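Cupin 2 conserved barrel domain protein (Planctomyces limnophilus, PDB 4H7L) is of unknown function but has a metal-binding cupin fold and carries a copper(II) ion. Local coordinates at residues V49-I54 against T111-V116; C32-R37 against Q53-A58. All blocks are in the same frame, centred on the assembly; numbering follows the deposited sequence.

How the interactions relate
Strand 48-54 is common to both interactions: it pairs with strand 110-117 in interaction 1 and with strand 33-38 in interaction 2, is antiparallel to each, and so lies between them in one sheet. Interaction 2 comes first along the chain and closes a beta hairpin; interaction 1 then brings in a strand from much later in the sequence. Their centres lie about 9 Å apart, and Q53 and I54 belong to both. The backbones also meet directly, Y51 O lying 3.0 Å from Q36 N, a probable hydrogen bond. Interaction 1 is buried and borders the second subunit, whereas interaction 2 is more open. The hairpin is thus joined to 110-117 in one continuous sheet, whose side bearing N114 faces the copper.

Interaction 1 of 2, residues V49-I54 against T111-V116; sequences VHYTQI and TIINIV
The carbonyl oxygen of H50 is gripped twice by the opposing strand: N114 N donates to H50 O at 2.8 Å, and I113 CA brings a C-H to the same oxygen at 3.3 Å. H50 N returns a nearly straight bond to N114 O (176° at the hydrogen), and T52 and I112 exchange a second reciprocal pair. On the face with these four residues, CG of N114 anti to the backbone N (chi1 -177°) sets the amide beside the H50 ring, their planes 79° apart, while V116 CG2 sits over one face of the ring, 4.1 Å from H50 NE2. N114 ND2 hydrogen-bonds E68, a copper ligand, which makes N114 a second-shell residue. A water in the plane of the H50 ring bonds T52 OG1 at 2.8 Å and, weakly, N114 ND2.

The other face is mostly apolar: V49 CG1 meets I113 CG2 at 3.8 Å, and I113 CD1 comes to the edge of the Y51 ring. At its end, T111 OG1 has both Q53 OE1, at 2.8 Å, and D74 within reach of its one proton. An alanine in place of Q53 would probably leave that hydroxyl with D74 but no partner on this strand, and take away the amide beside T111 CG2. Adjacent antiparallel strands with one face turned to the metal site build a cupin barrel; here the other face packs on the second subunit.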
loop_
_atom_site.group_PDB
_atom_site.type_symbol
_atom_site.label_atom_id
_atom_site.label_comp_id
_atom_site.label_asym_id
_atom_site.label_seq_id
_atom_site.Cartn_x
_atom_site.Cartn_y
_atom_site.Cartn_z
ATOM N N VAL B 49 3.790 -0.696 -6.184
ATOM C CA VAL B 49 2.470 -1.010 -5.661
ATOM C C VAL B 49 1.713 -1.899 -6.640
ATOM O O VAL B 49 1.395 -1.488 -7.754
ATOM C CB VAL B 49 1.665 0.262 -5.362
ATOM C CG1 VAL B 49 0.264 -0.093 -4.894
ATOM C CG2 VAL B 49 2.379 1.085 -4.305
ATOM N N HIS B 50 1.449 -3.129 -6.213
ATOM C CA HIS B 50 0.743 -4.104 -7.031
ATOM C C HIS B 50 -0.694 -4.251 -6.549
ATOM O O HIS B 50 -0.958 -4.229 -5.348
ATOM C CB HIS B 50 1.413 -5.474 -6.931
ATOM C CG HIS B 50 2.871 -5.474 -7.271
ATOM N ND1 HIS B 50 3.530 -4.368 -7.759
ATOM C CD2 HIS B 50 3.796 -6.459 -7.193
ATOM C CE1 HIS B 50 4.801 -4.670 -7.966
ATOM N NE2 HIS B 50 4.986 -5.933 -7.631
ATOM N N TYR B 51 -1.614 -4.402 -7.492
ATOM C CA TYR B 51 -2.979 -4.797 -7.179
ATOM C C TYR B 51 -3.130 -6.225 -7.688
ATOM O O TYR B 51 -3.186 -6.463 -8.894
ATOM C CB TYR B 51 -3.971 -3.846 -7.842
ATOM C CG TYR B 51 -5.421 -4.258 -7.732
ATOM C CD1 TYR B 51 -6.079 -4.245 -6.516
ATOM C CD2 TYR B 51 -6.135 -4.631 -8.855
ATOM C CE1 TYR B 51 -7.404 -4.609 -6.418
ATOM C CE2 TYR B 51 -7.462 -4.994 -8.770
ATOM C CZ TYR B 51 -8.092 -4.980 -7.548
ATOM O OH TYR B 51 -9.417 -5.338 -7.453
ATOM N N THR B 52 -3.175 -7.173 -6.762
ATOM C CA THR B 52 -2.952 -8.571 -7.098
ATOM C C THR B 52 -4.137 -9.464 -6.770
ATOM O O THR B 52 -4.673 -9.430 -5.664
ATOM C CB THR B 52 -1.716 -9.115 -6.354
ATOM O OG1 THR B 52 -0.551 -8.382 -6.753
ATOM C CG2 THR B 52 -1.510 -10.590 -6.654
ATOM N N GLN B 53 -4.526 -10.275 -7.747
ATOM C CA GLN B 53 -5.597 -11.245 -7.577
ATOM C C GLN B 53 -5.018 -12.626 -7.301
ATOM O O GLN B 53 -4.345 -13.205 -8.153
ATOM C CB GLN B 53 -6.462 -11.302 -8.839
ATOM C CG GLN B 53 -7.120 -9.981 -9.206
ATOM C CD GLN B 53 -8.212 -9.597 -8.234
ATOM O OE1 GLN B 53 -8.420 -10.268 -7.223
ATOM N NE2 GLN B 53 -8.924 -8.518 -8.537
ATOM N N ILE B 54 -5.278 -13.151 -6.107
ATOM C CA ILE B 54 -4.876 -14.511 -5.767
ATOM C C ILE B 54 -5.965 -15.469 -6.230
ATOM O O ILE B 54 -7.054 -15.503 -5.655
ATOM C CB ILE B 54 -4.678 -14.704 -4.251
ATOM C CG1 ILE B 54 -3.964 -13.499 -3.628
ATOM C CG2 ILE B 54 -3.910 -15.993 -3.981
ATOM C CD1 ILE B 54 -2.583 -13.247 -4.179
ATOM N N THR B 111 -7.890 -10.725 -2.758
ATOM C CA THR B 111 -7.430 -9.558 -3.497
ATOM C C THR B 111 -6.604 -8.689 -2.557
ATOM O O THR B 111 -7.051 -8.352 -1.462
ATOM C CB THR B 111 -8.604 -8.725 -4.034
ATOM O OG1 THR B 111 -9.490 -9.565 -4.784
ATOM C CG2 THR B 111 -8.094 -7.596 -4.920
ATOM N N ILE B 112 -5.400 -8.320 -2.977
ATOM C CA ILE B 112 -4.522 -7.560 -2.105
ATOM C C ILE B 112 -3.839 -6.398 -2.810
ATOM O O ILE B 112 -3.736 -6.368 -4.036
ATOM C CB ILE B 112 -3.430 -8.456 -1.496
ATOM C CG1 ILE B 112 -2.485 -8.967 -2.585
ATOM C CG2 ILE B 112 -4.055 -9.624 -0.754
ATOM C CD1 ILE B 112 -1.080 -9.205 -2.093
ATOM N N ILE B 113 -3.404 -5.429 -2.012
ATOM C CA ILE B 113 -2.443 -4.436 -2.453
ATOM C C ILE B 113 -1.091 -4.876 -1.921
ATOM O O ILE B 113 -0.886 -4.915 -0.715
ATOM C CB ILE B 113 -2.729 -3.044 -1.867
ATOM C CG1 ILE B 113 -4.114 -2.542 -2.279
ATOM C CG2 ILE B 113 -1.650 -2.062 -2.305
ATOM C CD1 ILE B 113 -4.234 -2.201 -3.733
ATOM N N ASN B 114 -0.169 -5.210 -2.810
ATOM C CA ASN B 114 1.166 -5.587 -2.379
ATOM C C ASN B 114 2.128 -4.419 -2.539
ATOM O O ASN B 114 2.398 -3.967 -3.650
ATOM C CB ASN B 114 1.665 -6.803 -3.160
ATOM C CG ASN B 114 3.026 -7.268 -2.696
ATOM O OD1 ASN B 114 3.527 -6.817 -1.662
ATOM N ND2 ASN B 114 3.633 -8.177 -3.454
ATOM N N ILE B 115 2.633 -3.928 -1.416
ATOM C CA ILE B 115 3.572 -2.815 -1.409
ATOM C C ILE B 115 4.982 -3.358 -1.231
ATOM O O ILE B 115 5.288 -3.986 -0.221
ATOM C CB ILE B 115 3.240 -1.836 -0.274
ATOM C CG1 ILE B 115 1.822 -1.290 -0.453
ATOM C CG2 ILE B 115 4.233 -0.690 -0.247
ATOM C CD1 ILE B 115 1.176 -0.833 0.836
ATOM N N VAL B 116 5.837 -3.118 -2.221
ATOM C CA VAL B 116 7.169 -3.714 -2.246
ATOM C C VAL B 116 8.268 -2.658 -2.180
ATOM O O VAL B 116 8.234 -1.673 -2.920
ATOM C CB VAL B 116 7.371 -4.528 -3.535
ATOM C CG1 VAL B 116 8.724 -5.224 -3.523
ATOM C CG2 VAL B 116 6.246 -5.536 -3.712
HETATM O O HOH W 1 2.104 -9.131 -6.236
#

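Interaction 2 of 2, residues C32-R37 against Q53-A58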
loop_
_atom_site.group_PDB
_atom_site.type_symbol
_atom_site.label_atom_id
_atom_site.label_comp_id
_atom_site.label_asym_id
_atom_site.label_seq_id
_atom_site.Cartn_x
_atom_site.Cartn_y
_atom_site.Cartn_z
ATOM N N CYS B 32 0.686 -16.944 -8.257
ATOM C CA CYS B 32 -0.483 -16.988 -7.386
ATOM C C CYS B 32 -1.745 -16.444 -8.059
ATOM O O CYS B 32 -2.824 -16.472 -7.464
ATOM C CB CYS B 32 -0.210 -16.209 -6.101
ATOM S SG CYS B 32 0.069 -14.446 -6.366
ATOM N N GLY B 33 -1.620 -15.949 -9.288
ATOM C CA GLY B 33 -2.768 -15.424 -10.009
ATOM C C GLY B 33 -2.426 -14.322 -10.997
ATOM O O GLY B 33 -1.649 -14.531 -11.928
ATOM N N TRP B 34 -3.007 -13.143 -10.794
ATOM C CA TRP B 34 -2.809 -12.020 -11.706
ATOM C C TRP B 34 -2.362 -10.762 -10.969
ATOM O O TRP B 34 -2.920 -10.409 -9.932
ATOM C CB TRP B 34 -4.099 -11.732 -12.474
ATOM C CG TRP B 34 -4.565 -12.891 -13.284
ATOM C CD1 TRP B 34 -5.433 -13.867 -12.895
ATOM C CD2 TRP B 34 -4.182 -13.206 -14.627
ATOM N NE1 TRP B 34 -5.617 -14.769 -13.912
ATOM C CE2 TRP B 34 -4.860 -14.386 -14.988
ATOM C CE3 TRP B 34 -3.333 -12.602 -15.560
ATOM C CZ2 TRP B 34 -4.715 -14.975 -16.242
ATOM C CZ3 TRP B 34 -3.191 -13.189 -16.802
ATOM C CH2 TRP B 34 -3.880 -14.363 -17.133
ATOM N N ALA B 35 -1.361 -10.085 -11.520
ATOM C CA ALA B 35 -0.810 -8.886 -10.899
ATOM C C ALA B 35 -0.939 -7.674 -11.818
ATOM O O ALA B 35 -0.676 -7.757 -13.016
ATOM C CB ALA B 35 0.649 -9.109 -10.537
ATOM N N GLN B 36 -1.349 -6.548 -11.246
ATOM C CA GLN B 36 -1.369 -5.280 -11.963
ATOM C C GLN B 36 -0.390 -4.339 -11.269
ATOM O O GLN B 36 -0.711 -3.718 -10.256
ATOM C CB GLN B 36 -2.788 -4.706 -12.006
ATOM C CG GLN B 36 -3.732 -5.524 -12.889
ATOM C CD GLN B 36 -5.188 -5.092 -12.791
ATOM O OE1 GLN B 36 -5.864 -5.367 -11.803
ATOM N NE2 GLN B 36 -5.681 -4.429 -13.829
ATOM N N ARG B 37 0.814 -4.249 -11.825
ATOM C CA ARG B 37 1.945 -3.649 -11.127
ATOM C C ARG B 37 2.159 -2.185 -11.502
ATOM O O ARG B 37 2.167 -1.829 -12.677
ATOM C CB ARG B 37 3.213 -4.457 -11.417
ATOM C CG ARG B 37 3.034 -5.966 -11.246
ATOM C CD ARG B 37 4.373 -6.684 -11.148
ATOM N NE ARG B 37 4.223 -8.088 -10.766
ATOM C CZ ARG B 37 4.166 -9.113 -11.617
ATOM N NH1 ARG B 37 4.247 -8.922 -12.928
ATOM N NH2 ARG B 37 4.028 -10.346 -11.153
ATOM N N GLN B 53 -4.526 -10.275 -7.747
ATOM C CA GLN B 53 -5.597 -11.245 -7.577
ATOM C C GLN B 53 -5.018 -12.626 -7.301
ATOM O O GLN B 53 -4.345 -13.205 -8.153
ATOM C CB GLN B 53 -6.462 -11.302 -8.839
ATOM C CG GLN B 53 -7.120 -9.981 -9.206
ATOM C CD GLN B 53 -8.212 -9.597 -8.234
ATOM O OE1 GLN B 53 -8.420 -10.268 -7.223
ATOM N NE2 GLN B 53 -8.924 -8.518 -8.537
ATOM N N ILE B 54 -5.278 -13.151 -6.107
ATOM C CA ILE B 54 -4.876 -14.511 -5.767
ATOM C C ILE B 54 -5.965 -15.469 -6.230
ATOM O O ILE B 54 -7.054 -15.503 -5.655
ATOM C CB ILE B 54 -4.678 -14.704 -4.251
ATOM C CG1 ILE B 54 -3.964 -13.499 -3.628
ATOM C CG2 ILE B 54 -3.910 -15.993 -3.981
ATOM C CD1 ILE B 54 -2.583 -13.247 -4.179
ATOM N N THR B 55 -5.672 -16.236 -7.274
ATOM C CA THR B 55 -6.658 -17.139 -7.859
ATOM C C THR B 55 -6.255 -18.608 -7.751
ATOM O O THR B 55 -7.105 -19.496 -7.838
ATOM C CB THR B 55 -6.891 -16.806 -9.342
ATOM O OG1 THR B 55 -5.628 -16.691 -10.011
ATOM C CG2 THR B 55 -7.657 -15.497 -9.483
ATOM N N LYS B 56 -4.965 -18.865 -7.559
ATOM C CA LYS B 56 -4.462 -20.232 -7.526
ATOM C C LYS B 56 -3.395 -20.412 -6.446
ATOM O O LYS B 56 -2.781 -19.447 -5.994
ATOM C CB LYS B 56 -3.915 -20.627 -8.904
ATOM C CG LYS B 56 -2.884 -19.666 -9.489
ATOM C CD LYS B 56 -2.838 -19.763 -11.017
ATOM C CE LYS B 56 -1.644 -19.013 -11.596
ATOM N NZ LYS B 56 -1.853 -18.621 -13.019
ATOM N N ALA B 57 -3.192 -21.658 -6.033
ATOM C CA ALA B 57 -2.208 -21.982 -5.009
ATOM C C ALA B 57 -0.798 -21.797 -5.561
ATOM O O ALA B 57 -0.563 -21.968 -6.755
ATOM C CB ALA B 57 -2.407 -23.409 -4.526
ATOM N N ALA B 58 0.139 -21.452 -4.686
ATOM C CA ALA B 58 1.500 -21.159 -5.109
ATOM C C ALA B 58 2.522 -21.748 -4.141
ATOM O O ALA B 58 2.224 -21.955 -2.966
ATOM C CB ALA B 58 1.690 -19.657 -5.226
#
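C32 and I54 meet through their side chains on one side of the hairpin, SG of C32 touching CD1 of I54 at 3.6 Å. SG stands between the backbone N and the carbonyl carbon of C32 (chi1 64°), the position from which it reaches that methyl. CB of C32 packs on A58 CB at 4.0 Å. W34, T55 and K56 lie on the other side. T55 OG1 approaches W34 CD1 obliquely, the two side chains crossing, and it also lies 3.1 Å from G33 CA. The K56 chain runs extended beyond CG, bringing CE to 3.8 Å from G33 N; its NZ ends well above the five-membered ring of W34, a long cation-pi approach that can be at most a weak attraction.

Between the two sides the backbone does the holding. W34 and Q53 form a hydrogen-bonded antiparallel pair, with Q53 N giving its proton to W34 O at 2.7 Å. Farther on, where the second strand has ended, C32 O accepts from both T55 N, in its carbonyl plane, and K56 N, a longer bond of 3.2 Å from a donor 54° out of that plane. G33 has no side chain, and a CB there would run into Q53 O and T55 OG1. The chemistry is thus divided: main-chain bonds set the pairing, the sulfur and methyl contacts supply apolar packing, and the charge of K56, on an exposed residue, probably contributes little to holding the strands together.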